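Local coordinates for putative esterase (Uncultured bacterium, PDB 7C4D), which probably hydrolyses carboxylic ester bonds, as an alpha/beta-hydrolase-fold esterase from a marine microorganism, at residues A[148-154]-A[185-189]; A[217-223]-A[243-249]. The contacts are given in a common frame with arbitrary orientation. Residue numbers count along the deposited sequence, not the author numbering.

Contact 1 of 2, residues A[148-154]-A[185-189]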
ATOM      1  N   PRO A 148       3.683 -11.991 -20.878  1.00162.79           N
ATOM      2  CA  PRO A 148       2.962 -13.119 -20.286  1.00162.05           C
ATOM      3  C   PRO A 148       2.203 -13.933 -21.335  1.00159.11           C
ATOM      4  O   PRO A 148       1.984 -15.129 -21.146  1.00141.25           O
ATOM      5  CB  PRO A 148       2.005 -12.442 -19.288  1.00161.68           C
ATOM      6  CG  PRO A 148       1.774 -11.056 -19.857  1.00152.26           C
ATOM      7  CD  PRO A 148       3.078 -10.691 -20.535  1.00154.16           C
ATOM      8  N   SER A 149       1.842 -13.261 -22.443  1.00152.10           N
ATOM      9  CA  SER A 149       1.062 -13.803 -23.549  1.00138.59           C
ATOM     10  C   SER A 149       1.799 -14.947 -24.239  1.00147.86           C
ATOM     11  O   SER A 149       1.171 -15.742 -24.938  1.00157.22           O
ATOM     12  CB  SER A 149       0.715 -12.731 -24.551  1.00129.30           C
ATOM     13  OG  SER A 149      -0.597 -12.239 -24.342  1.00120.84           O
ATOM     14  N   GLU A 150       3.123 -15.006 -24.048  1.00156.29           N
ATOM     15  CA  GLU A 150       3.954 -16.066 -24.600  1.00164.46           C
ATOM     16  C   GLU A 150       3.619 -17.395 -23.924  1.00177.52           C
ATOM     17  O   GLU A 150       4.014 -18.452 -24.413  1.00207.41           O
ATOM     18  CB  GLU A 150       5.436 -15.716 -24.467  1.00161.52           C
ATOM     19  CG  GLU A 150       6.246 -16.098 -25.691  1.00159.51           C
ATOM     20  CD  GLU A 150       7.392 -15.153 -26.003  1.00157.62           C
ATOM     21  OE1 GLU A 150       8.134 -15.433 -26.964  1.00152.33           O
ATOM     22  OE2 GLU A 150       7.540 -14.141 -25.284  1.00161.38           O
ATOM     23  N   ALA A 151       2.915 -17.311 -22.784  1.00188.90           N
ATOM     24  CA  ALA A 151       2.189 -18.416 -22.165  1.00182.46           C
ATOM     25  C   ALA A 151       3.120 -19.477 -21.570  1.00177.43           C
ATOM     26  O   ALA A 151       2.674 -20.577 -21.241  1.00166.08           O
ATOM     27  CB  ALA A 151       1.195 -19.012 -23.138  1.00171.10           C
ATOM     28  N   LYS A 152       4.407 -19.142 -21.416  1.00173.41           N
ATOM     29  CA  LYS A 152       5.355 -20.032 -20.763  1.00172.22           C
ATOM     30  C   LYS A 152       4.987 -20.134 -19.280  1.00185.40           C
ATOM     31  O   LYS A 152       4.454 -19.184 -18.706  1.00215.18           O
ATOM     32  CB  LYS A 152       6.802 -19.614 -21.068  1.00162.72           C
ATOM     33  CG  LYS A 152       7.048 -18.114 -21.196  1.00162.19           C
ATOM     34  CD  LYS A 152       7.933 -17.716 -22.364  1.00147.08           C
ATOM     35  CE  LYS A 152       8.449 -16.293 -22.266  1.00145.27           C
ATOM     36  NZ  LYS A 152       7.488 -15.380 -21.597  1.00149.62           N
ATOM     37  N   THR A 153       5.239 -21.309 -18.684  1.00176.32           N
ATOM     38  CA  THR A 153       4.813 -21.625 -17.324  1.00170.57           C
ATOM     39  C   THR A 153       5.416 -20.648 -16.313  1.00174.11           C
ATOM     40  O   THR A 153       6.402 -19.971 -16.600  1.00174.39           O
ATOM     41  CB  THR A 153       5.075 -23.094 -16.968  1.00162.82           C
ATOM     42  OG1 THR A 153       6.152 -23.562 -17.779  1.00173.14           O
ATOM     43  CG2 THR A 153       3.859 -23.974 -17.164  1.00154.66           C
ATOM     44  N   ARG A 154       4.810 -20.591 -15.117  1.00174.76           N
ATOM     45  CA  ARG A 154       5.146 -19.574 -14.126  1.00169.13           C
ATOM     46  C   ARG A 154       6.557 -19.777 -13.565  1.00160.16           C
ATOM     47  O   ARG A 154       7.099 -18.882 -12.917  1.00136.78           O
ATOM     48  CB  ARG A 154       4.011 -19.317 -13.116  1.00164.84           C
ATOM     49  CG  ARG A 154       2.965 -20.418 -12.973  1.00162.50           C
ATOM     50  CD  ARG A 154       3.363 -21.617 -12.132  1.00160.25           C
ATOM     51  NE  ARG A 154       2.287 -22.587 -11.943  1.00159.10           N
ATOM     52  CZ  ARG A 154       2.103 -23.696 -12.660  1.00151.63           C
ATOM     53  NH1 ARG A 154       2.926 -24.005 -13.650  1.00147.71           N
ATOM     54  NH2 ARG A 154       1.089 -24.495 -12.377  1.00138.57           N
ATOM     55  N   CYS A 185      -3.499 -18.896 -21.524  1.00145.17           N
ATOM     56  CA  CYS A 185      -2.308 -18.054 -21.540  1.00149.70           C
ATOM     57  C   CYS A 185      -2.272 -17.166 -20.295  1.00151.03           C
ATOM     58  O   CYS A 185      -3.314 -16.730 -19.806  1.00149.74           O
ATOM     59  CB  CYS A 185      -2.273 -17.170 -22.785  1.00143.82           C
ATOM     60  SG  CYS A 185      -1.835 -18.044 -24.311  1.00143.31           S
ATOM     61  N   TYR A 186      -1.055 -16.894 -19.800  1.00143.22           N
ATOM     62  CA  TYR A 186      -0.824 -16.060 -18.629  1.00124.81           C
ATOM     63  C   TYR A 186      -1.015 -14.585 -18.979  1.00114.38           C
ATOM     64  O   TYR A 186      -0.912 -14.198 -20.142  1.00119.70           O
ATOM     65  CB  TYR A 186       0.581 -16.302 -18.069  1.00127.38           C
ATOM     66  CG  TYR A 186       0.765 -17.643 -17.411  1.00140.53           C
ATOM     67  CD1 TYR A 186       0.957 -18.791 -18.165  1.00148.17           C
ATOM     68  CD2 TYR A 186       0.739 -17.769 -16.031  1.00151.97           C
ATOM     69  CE1 TYR A 186       1.119 -20.031 -17.566  1.00159.55           C
ATOM     70  CE2 TYR A 186       0.901 -19.002 -15.415  1.00159.03           C
ATOM     71  CZ  TYR A 186       1.095 -20.137 -16.185  1.00159.23           C
ATOM     72  OH  TYR A 186       1.261 -21.356 -15.595  1.00149.47           O
ATOM     73  N   ARG A 187      -1.284 -13.772 -17.946  1.00106.93           N
ATOM     74  CA  ARG A 187      -1.517 -12.341 -18.070  1.00 93.13           C
ATOM     75  C   ARG A 187      -1.185 -11.639 -16.754  1.00 91.08           C
ATOM     76  O   ARG A 187      -1.236 -12.242 -15.682  1.00 86.67           O
ATOM     77  CB  ARG A 187      -2.966 -12.057 -18.471  1.00 94.38           C
ATOM     78  CG  ARG A 187      -4.006 -12.805 -17.648  1.00111.88           C
ATOM     79  CD  ARG A 187      -5.403 -12.292 -17.927  1.00113.83           C
ATOM     80  NE  ARG A 187      -5.584 -10.975 -17.331  1.00129.04           N
ATOM     81  CZ  ARG A 187      -6.259  -9.971 -17.884  1.00136.89           C
ATOM     82  NH1 ARG A 187      -6.358  -8.813 -17.252  1.00138.27           N
ATOM     83  NH2 ARG A 187      -6.824 -10.118 -19.071  1.00139.78           N
ATOM     84  N   TRP A 188      -0.838 -10.351 -16.847  1.00 85.11           N
ATOM     85  CA  TRP A 188      -0.744  -9.513 -15.667  1.00 70.44           C
ATOM     86  C   TRP A 188      -2.156  -9.158 -15.226  1.00 74.04           C
ATOM     87  O   TRP A 188      -2.976  -8.773 -16.051  1.00 74.05           O
ATOM     88  CB  TRP A 188       0.064  -8.247 -15.948  1.00 71.05           C
ATOM     89  CG  TRP A 188       1.512  -8.489 -16.242  1.00 72.65           C
ATOM     90  CD1 TRP A 188       2.151  -8.322 -17.439  1.00 64.61           C
ATOM     91  CD2 TRP A 188       2.517  -8.935 -15.309  1.00 75.94           C
ATOM     92  NE1 TRP A 188       3.479  -8.635 -17.311  1.00 68.15           N
ATOM     93  CE2 TRP A 188       3.738  -9.016 -16.020  1.00 70.71           C
ATOM     94  CE3 TRP A 188       2.513  -9.268 -13.953  1.00 69.17           C
ATOM     95  CZ2 TRP A 188       4.927  -9.436 -15.417  1.00 72.20           C
ATOM     96  CZ3 TRP A 188       3.697  -9.656 -13.355  1.00 74.29           C
ATOM     97  CH2 TRP A 188       4.887  -9.754 -14.078  1.00 70.33           C
ATOM     98  N   LYS A 189      -2.434  -9.266 -13.922  1.00 70.97           N
ATOM     99  CA  LYS A 189      -3.736  -8.815 -13.458  1.00 71.41           C
ATOM    100  C   LYS A 189      -3.698  -7.326 -13.133  1.00 60.04           C
ATOM    101  O   LYS A 189      -4.755  -6.711 -13.047  1.00 66.57           O
ATOM    102  CB  LYS A 189      -4.260  -9.632 -12.270  1.00 73.03           C
ATOM    103  CG  LYS A 189      -3.422  -9.589 -11.004  1.00 65.32           C
ATOM    104  CD  LYS A 189      -3.546 -10.863 -10.207  1.00 72.31           C
ATOM    105  CE  LYS A 189      -3.327 -10.654  -8.730  1.00 71.74           C
ATOM    106  NZ  LYS A 189      -3.462 -11.930  -8.004  1.00 79.76           N
TER
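This is a surface packing contact without hydrogen bonds between its two segments, in the helical region that follows strand 113-119 of the main sheet; it joins the loop between helices 131-144 and 154-164 to the short strand 186-188. Y186 has the largest share of the covered area, 141 of 431 Å². Its CA-CB bond runs sideways, but with chi1 in the m well the phenol end comes up against the loop: CD1 lies 3.6 Å from K152 O and 3.9 Å from A151 O, the latter near the ring plane. At the far end Y186 OH sits 3.3 Å from R154 CG, over one face of the R154 guanidinium. P148 fills the other end of the contact, with CB 3.7 Å from R187 CA and CG 3.7 Å from W188 CD1; its ring also touches I178. The carbonyls P148 O and Y186 O come within 3.2 Å, but both are acceptors, and P148 O is instead taken by A151 N at 2.9 Å. That bond closes a type I beta turn, P148-A151, whose last residue, A151, has positive phi (70°) and sets its CB 3.4 Å from C185 SG. In alpha/beta hydrolases, insertions at this point of the topology commonly form a cap or lid beside the catalytic domain, and the small antiparallel ribbon 178-180/186-188 is consistent with such a region. R187, whose CA-CB bond points away from the loop, forms a salt bridge with E179 of the partner strand. K152 NZ makes a long salt bridge to E150 OE2, 3.9 Å, and a weak hydrogen bond to D147 O.

Contact 2 of 2, residues A[217-223]-A[243-249]; sequences ALFLKGE and AKLVTIP
In the alpha/beta hydrolase sheet the outermost strand 244-248 pairs in parallel with its inner neighbour 217-222, within a beta-alpha-beta unit whose connection contains helix 232-239. Residues 217-222 and 243-249 are extended, while E223 turns to helical phi/psi (-55/-45); the strand axes approach to 4.6 Å, crossing at -27°. The register pairs L218 with K244, F219 with L245, L220 with V246, K221 with T247 and G222 with I248, at CA-CA distances of 4.7-5.3 Å. Six backbone hydrogen bonds zigzag between the strands: K244 N to A217 O (2.9 Å), F219 N to K244 O (2.7 Å), V246 N to F219 O (2.8 Å), K221 N to V246 O (2.9 Å), I248 N to K221 O (2.9 Å) and, past the strand end, E223 N to I248 O (3.2 Å). L218 and L220 turn their backbone polar groups the other way, to strand 113-119 and D120, and G222 N donates to D120 OD1. A243 O accepts from K237 NZ. L218, L220, V246 and I248 share one face, where helix 260-270 packs; L220 (m, t) brings CD2 3.6 Å from V246 CG1. On the other face, helix 232-239 covers F219 (chi1 m) and L245, with F219 CB 4.1 Å from L245 CG. K221, all t, extends along T247, its CD 3.6 Å from OG1. E223 OE1 accepts from G250 N and lies 3.4 Å from P249 CA.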
ATOM      1  N   ALA A 217      -1.929   9.567  14.716  1.00 37.99           N
ATOM      2  CA  ALA A 217      -1.294   8.821  13.658  1.00 39.19           C
ATOM      3  C   ALA A 217      -0.060   8.103  14.199  1.00 38.69           C
ATOM      4  O   ALA A 217       0.653   8.620  15.053  1.00 39.03           O
ATOM      5  CB  ALA A 217      -0.897   9.772  12.543  1.00 37.98           C
ATOM      6  N   LEU A 218       0.233   6.948  13.597  1.00 38.81           N
ATOM      7  CA  LEU A 218       1.436   6.169  13.900  1.00 39.20           C
ATOM      8  C   LEU A 218       2.216   5.930  12.604  1.00 42.50           C
ATOM      9  O   LEU A 218       1.651   5.424  11.638  1.00 40.56           O
ATOM     10  CB  LEU A 218       1.033   4.844  14.575  1.00 39.44           C
ATOM     11  CG  LEU A 218       2.154   3.800  14.750  1.00 39.22           C
ATOM     12  CD1 LEU A 218       3.269   4.340  15.633  1.00 33.06           C
ATOM     13  CD2 LEU A 218       1.606   2.489  15.345  1.00 35.73           C
ATOM     14  N   PHE A 219       3.488   6.367  12.564  1.00 36.86           N
ATOM     15  CA  PHE A 219       4.390   6.061  11.463  1.00 37.31           C
ATOM     16  C   PHE A 219       5.300   4.921  11.917  1.00 43.80           C
ATOM     17  O   PHE A 219       6.045   5.041  12.898  1.00 40.20           O
ATOM     18  CB  PHE A 219       5.145   7.324  11.017  1.00 39.54           C
ATOM     19  CG  PHE A 219       4.274   8.332  10.307  1.00 42.57           C
ATOM     20  CD1 PHE A 219       3.310   9.068  10.994  1.00 42.00           C
ATOM     21  CD2 PHE A 219       4.352   8.491   8.922  1.00 47.20           C
ATOM     22  CE1 PHE A 219       2.485   9.985  10.334  1.00 42.07           C
ATOM     23  CE2 PHE A 219       3.499   9.372   8.253  1.00 44.41           C
ATOM     24  CZ  PHE A 219       2.574  10.122   8.958  1.00 46.49           C
ATOM     25  N   LEU A 220       5.208   3.793  11.209  1.00 43.60           N
ATOM     26  CA  LEU A 220       6.083   2.663  11.458  1.00 43.79           C
ATOM     27  C   LEU A 220       7.159   2.621  10.374  1.00 47.87           C
ATOM     28  O   LEU A 220       6.866   2.423   9.205  1.00 54.76           O
ATOM     29  CB  LEU A 220       5.264   1.375  11.477  1.00 44.50           C
ATOM     30  CG  LEU A 220       4.401   1.113  12.716  1.00 48.37           C
ATOM     31  CD1 LEU A 220       3.458  -0.029  12.389  1.00 49.35           C
ATOM     32  CD2 LEU A 220       5.270   0.710  13.899  1.00 51.05           C
ATOM     33  N   LYS A 221       8.409   2.793  10.794  1.00 45.65           N
ATOM     34  CA  LYS A 221       9.587   2.825   9.950  1.00 51.58           C
ATOM     35  C   LYS A 221      10.301   1.476  10.015  1.00 53.20           C
ATOM     36  O   LYS A 221      10.469   0.919  11.089  1.00 50.62           O
ATOM     37  CB  LYS A 221      10.555   3.846  10.546  1.00 51.30           C
ATOM     38  CG  LYS A 221      11.731   4.167   9.642  1.00 64.84           C
ATOM     39  CD  LYS A 221      12.926   4.759  10.338  1.00 69.64           C
ATOM     40  CE  LYS A 221      14.200   4.486   9.569  1.00 65.87           C
ATOM     41  NZ  LYS A 221      15.368   4.819  10.409  1.00 79.79           N
ATOM     42  N   GLY A 222      10.693   0.928   8.864  1.00 53.15           N
ATOM     43  CA  GLY A 222      11.618  -0.202   8.867  1.00 56.35           C
ATOM     44  C   GLY A 222      13.044   0.280   9.139  1.00 54.05           C
ATOM     45  O   GLY A 222      13.493   1.275   8.559  1.00 64.80           O
ATOM     46  N   GLU A 223      13.744  -0.384  10.061  1.00 60.65           N
ATOM     47  CA  GLU A 223      15.113  -0.001  10.435  1.00 62.11           C
ATOM     48  C   GLU A 223      16.028   0.044   9.206  1.00 59.07           C
ATOM     49  O   GLU A 223      16.796   0.986   9.062  1.00 69.34           O
ATOM     50  CB  GLU A 223      15.690  -0.986  11.463  1.00 65.16           C
ATOM     51  CG  GLU A 223      17.034  -0.573  12.059  1.00 70.21           C
ATOM     52  CD  GLU A 223      17.907  -1.690  12.618  1.00 67.82           C
ATOM     53  OE1 GLU A 223      17.371  -2.745  13.023  1.00 65.55           O
ATOM     54  OE2 GLU A 223      19.140  -1.511  12.638  1.00 84.86           O
ATOM     55  N   ALA A 243       1.781  12.921  16.049  1.00 49.29           N
ATOM     56  CA  ALA A 243       2.142  11.668  15.426  1.00 48.15           C
ATOM     57  C   ALA A 243       3.182  10.919  16.262  1.00 51.75           C
ATOM     58  O   ALA A 243       4.067  11.526  16.842  1.00 49.18           O
ATOM     59  CB  ALA A 243       2.670  11.912  14.036  1.00 44.91           C
ATOM     60  N   LYS A 244       3.145   9.586  16.229  1.00 50.39           N
ATOM     61  CA  LYS A 244       4.229   8.848  16.854  1.00 49.47           C
ATOM     62  C   LYS A 244       4.987   8.123  15.758  1.00 51.61           C
ATOM     63  O   LYS A 244       4.374   7.714  14.778  1.00 50.18           O
ATOM     64  CB  LYS A 244       3.669   7.905  17.915  1.00 52.77           C
ATOM     65  CG  LYS A 244       3.167   8.591  19.185  1.00 63.55           C
ATOM     66  CD  LYS A 244       2.040   7.833  19.855  1.00 77.12           C
ATOM     67  CE  LYS A 244       1.852   8.164  21.320  1.00 83.85           C
ATOM     68  NZ  LYS A 244       2.882   7.491  22.150  1.00 90.70           N
ATOM     69  N   LEU A 245       6.316   8.040  15.913  1.00 50.81           N
ATOM     70  CA  LEU A 245       7.229   7.342  15.015  1.00 52.26           C
ATOM     71  C   LEU A 245       7.861   6.162  15.744  1.00 56.03           C
ATOM     72  O   LEU A 245       8.418   6.333  16.819  1.00 56.17           O
ATOM     73  CB  LEU A 245       8.338   8.297  14.590  1.00 55.44           C
ATOM     74  CG  LEU A 245       8.090   9.066  13.297  1.00 65.32           C
ATOM     75  CD1 LEU A 245       7.182  10.248  13.555  1.00 57.81           C
ATOM     76  CD2 LEU A 245       9.403   9.529  12.683  1.00 72.49           C
ATOM     77  N   VAL A 246       7.805   4.976  15.135  1.00 47.47           N
ATOM     78  CA  VAL A 246       8.310   3.787  15.782  1.00 50.81           C
ATOM     79  C   VAL A 246       9.092   3.014  14.726  1.00 54.56           C
ATOM     80  O   VAL A 246       8.579   2.760  13.639  1.00 55.26           O
ATOM     81  CB  VAL A 246       7.154   2.964  16.392  1.00 54.33           C
ATOM     82  CG1 VAL A 246       7.522   1.516  16.654  1.00 52.85           C
ATOM     83  CG2 VAL A 246       6.568   3.603  17.650  1.00 51.79           C
ATOM     84  N   THR A 247      10.330   2.640  15.069  1.00 52.39           N
ATOM     85  CA  THR A 247      11.200   1.847  14.210  1.00 55.81           C
ATOM     86  C   THR A 247      11.116   0.373  14.596  1.00 59.15           C
ATOM     87  O   THR A 247      11.402   0.023  15.740  1.00 67.50           O
ATOM     88  CB  THR A 247      12.630   2.400  14.264  1.00 55.76           C
ATOM     89  OG1 THR A 247      12.571   3.730  13.738  1.00 58.38           O
ATOM     90  CG2 THR A 247      13.636   1.572  13.503  1.00 51.81           C
ATOM     91  N   ILE A 248      10.687  -0.477  13.648  1.00 59.08           N
ATOM     92  CA  ILE A 248      10.706  -1.921  13.846  1.00 60.25           C
ATOM     93  C   ILE A 248      12.116  -2.410  13.522  1.00 68.95           C
ATOM     94  O   ILE A 248      12.519  -2.309  12.359  1.00 70.95           O
ATOM     95  CB  ILE A 248       9.680  -2.613  12.932  1.00 59.37           C
ATOM     96  CG1 ILE A 248       8.248  -2.150  13.213  1.00 64.03           C
ATOM     97  CG2 ILE A 248       9.833  -4.126  12.970  1.00 65.41           C
ATOM     98  CD1 ILE A 248       7.194  -2.858  12.381  1.00 62.44           C
ATOM     99  N   PRO A 249      12.891  -2.936  14.510  1.00 70.54           N
ATOM    100  CA  PRO A 249      14.244  -3.465  14.266  1.00 71.02           C
ATOM    101  C   PRO A 249      14.343  -4.573  13.217  1.00 71.17           C
ATOM    102  O   PRO A 249      13.509  -5.474  13.173  1.00 67.03           O
ATOM    103  CB  PRO A 249      14.673  -4.112  15.589  1.00 60.08           C
ATOM    104  CG  PRO A 249      13.387  -4.235  16.377  1.00 70.55           C
ATOM    105  CD  PRO A 249      12.498  -3.094  15.919  1.00 69.84           C
TER

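Contacts 1 and 2 lie on opposite sides of the chain's centre, their own centres 38 Å apart and their nearest atoms about 24 Å apart, so neither touches the other. They follow in series along the chain: contact 1 closes within the peripheral helical region, before 217-249 adds the last two strands to the main sheet. Contact 2 is nearer the middle of the molecule, about 16 Å from the chain's centre against 25 Å for contact 1. It also borders the probable catalytic site: G222 adjoins D120, which with S96 and H253 has the geometry of a Ser-His-Asp triad, and H253 follows shortly after segment 243-249.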